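Local coordinates for protein phenolic acid decarboxylase (Sedimentibacter hydroxybenzoicus, PDB 7AE5) that catalyses the reversible, non-oxidative decarboxylation of 4-hydroxybenzoate and 3,4-dihydroxybenzoate under anaerobic conditions, with prenylated FMN and manganese as cofactors, at residues K161-T166 and Q225-F230. Numbering follows the deposited sequence.
Sequences KLNVGT and QNEYEF. With RB (rubidium ion), chain R.
Asn163 and Glu227 bring the backbones nearest, 6.2 Å between their CA atoms, where strand 163-165 passes the first turn of helix 227-234. Glu227 reaches from the helix to the strand. Its chain bends at chi2 (-65°), which places CD beside the backbone N of Val164. Glu227 OE1 accepts a hydrogen bond from Val164 N at 3.0 Å, and the N-H meets it from above the carboxylate plane, 41° out of it. The same Glu227 OE1 binds the rubidium ion at 2.9 Å. Val164 O binds this ion too, at 2.5 Å. Met216 SD, Thr219 O and Tyr223 OH also bind the ion.

Next on the helix, the Tyr228 side chain lies across those of Leu162 and Val164 at about a right angle. Leu162 CD2 packs on Tyr228 CE2 at 3.7 Å, and Val164 CG2 sits 4.0 Å from Tyr228 CZ. The hydroxyl of Tyr228 is held by a hydrogen bond with Tyr252 O.

An alanine in place of Glu227 would probably leave Val164 N without its acceptor and take the OE1 ligand from the rubidium ion. The rubidium probably occupies the monovalent (potassium) site known in UbiD enzymes. Next to it, Asn163, His185 and Glu227 are predicted manganese ligands, and 163-166 is predicted to bind prenylated FMN. Glu227 would link the two metal sites, its carboxylate and the rubidium engaging both N-H and carbonyl O of Val164.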
loop_
_atom_site.group_PDB
_atom_site.type_symbol
_atom_site.label_atom_id
_atom_site.label_comp_id
_atom_site.label_asym_id
_atom_site.label_seq_id
_atom_site.Cartn_x
_atom_site.Cartn_y
_atom_site.Cartn_z
ATOM N N LYS C 161 17.127 13.057 45.914
ATOM C CA LYS C 161 17.458 13.918 44.789
ATOM C C LYS C 161 18.831 13.623 44.198
ATOM O O LYS C 161 19.147 14.140 43.122
ATOM C CB LYS C 161 17.394 15.392 45.211
ATOM N N LEU C 162 19.647 12.814 44.870
ATOM C CA LEU C 162 20.956 12.463 44.337
ATOM C C LEU C 162 20.799 11.554 43.124
ATOM O O LEU C 162 20.050 10.573 43.163
ATOM C CB LEU C 162 21.799 11.779 45.410
ATOM C CG LEU C 162 23.224 11.404 44.998
ATOM C CD1 LEU C 162 24.242 12.036 45.936
ATOM C CD2 LEU C 162 23.386 9.897 44.960
ATOM N N ASN C 163 21.505 11.880 42.045
ATOM C CA ASN C 163 21.381 11.152 40.792
ATOM C C ASN C 163 22.760 10.780 40.265
ATOM O O ASN C 163 23.735 11.514 40.454
ATOM C CB ASN C 163 20.621 11.977 39.743
ATOM C CG ASN C 163 19.145 12.103 40.065
ATOM O OD1 ASN C 163 18.605 13.207 40.127
ATOM N ND2 ASN C 163 18.483 10.969 40.278
ATOM N N VAL C 164 22.830 9.623 39.609
ATOM C CA VAL C 164 24.059 9.123 39.004
ATOM C C VAL C 164 23.743 8.684 37.579
ATOM O O VAL C 164 22.856 7.843 37.359
ATOM C CB VAL C 164 24.677 7.959 39.801
ATOM C CG1 VAL C 164 26.018 7.559 39.205
ATOM C CG2 VAL C 164 24.828 8.326 41.272
ATOM N N GLY C 165 24.466 9.263 36.615
ATOM C CA GLY C 165 24.357 8.862 35.231
ATOM C C GLY C 165 25.719 8.898 34.566
ATOM O O GLY C 165 26.674 9.470 35.097
ATOM N N THR C 166 25.796 8.267 33.399
ATOM C CA THR C 166 27.012 8.266 32.593
ATOM C C THR C 166 26.921 9.362 31.542
ATOM O O THR C 166 25.944 9.431 30.791
ATOM C CB THR C 166 27.234 6.913 31.914
ATOM O OG1 THR C 166 26.035 6.514 31.237
ATOM C CG2 THR C 166 27.617 5.857 32.937
ATOM N N GLN C 225 13.810 3.044 42.966
ATOM C CA GLN C 225 14.667 3.157 44.172
ATOM C C GLN C 225 15.691 4.283 44.005
ATOM O O GLN C 225 15.807 4.835 42.896
ATOM C CB GLN C 225 15.394 1.839 44.433
ATOM C CG GLN C 225 14.479 0.624 44.441
ATOM C CD GLN C 225 14.627 -0.218 43.197
ATOM O OE1 GLN C 225 14.436 0.250 42.078
ATOM N NE2 GLN C 225 14.967 -1.479 43.388
ATOM N N ASN C 226 16.408 4.602 45.081
ATOM C CA ASN C 226 17.484 5.621 45.007
ATOM C C ASN C 226 18.650 5.013 44.231
ATOM O O ASN C 226 18.721 3.792 44.146
ATOM C CB ASN C 226 17.863 6.145 46.396
ATOM C CG ASN C 226 16.723 6.871 47.078
ATOM O OD1 ASN C 226 15.918 7.531 46.424
ATOM N ND2 ASN C 226 16.645 6.756 48.391
ATOM N N GLU C 227 19.550 5.841 43.727
ATOM C CA GLU C 227 20.639 5.349 42.852
ATOM C C GLU C 227 21.431 4.223 43.501
ATOM O O GLU C 227 21.517 3.150 42.903
ATOM C CB GLU C 227 21.554 6.518 42.503
ATOM C CG GLU C 227 20.794 7.706 41.963
ATOM C CD GLU C 227 20.100 7.484 40.633
ATOM O OE1 GLU C 227 20.796 7.447 39.614
ATOM O OE2 GLU C 227 18.864 7.359 40.622
ATOM N N TYR C 228 22.032 4.496 44.649
ATOM C CA TYR C 228 22.906 3.482 45.284
ATOM C C TYR C 228 22.018 2.388 45.872
ATOM O O TYR C 228 22.490 1.259 45.999
ATOM C CB TYR C 228 23.849 4.180 46.261
ATOM C CG TYR C 228 24.839 5.127 45.633
ATOM C CD1 TYR C 228 25.634 4.732 44.573
ATOM C CD2 TYR C 228 24.995 6.415 46.111
ATOM C CE1 TYR C 228 26.564 5.585 44.005
ATOM C CE2 TYR C 228 25.919 7.284 45.555
ATOM C CZ TYR C 228 26.703 6.868 44.496
ATOM O OH TYR C 228 27.610 7.715 43.934
ATOM N N GLU C 229 20.762 2.719 46.187
ATOM C CA GLU C 229 19.896 1.634 46.635
ATOM C C GLU C 229 19.569 0.682 45.494
ATOM O O GLU C 229 19.413 -0.523 45.718
ATOM C CB GLU C 229 18.612 2.198 47.242
ATOM N N PHE C 230 19.465 1.200 44.267
ATOM C CA PHE C 230 19.218 0.330 43.123
ATOM C C PHE C 230 20.403 -0.592 42.872
ATOM O O PHE C 230 20.219 -1.763 42.516
ATOM C CB PHE C 230 18.911 1.162 41.878
ATOM C CG PHE C 230 18.545 0.336 40.678
ATOM C CD1 PHE C 230 17.429 -0.485 40.701
ATOM C CD2 PHE C 230 19.315 0.377 39.528
ATOM C CE1 PHE C 230 17.089 -1.250 39.601
ATOM C CE2 PHE C 230 18.977 -0.384 38.422
ATOM C CZ PHE C 230 17.862 -1.198 38.460
HETATM RB RB RB R . 21.175 6.068 37.150
#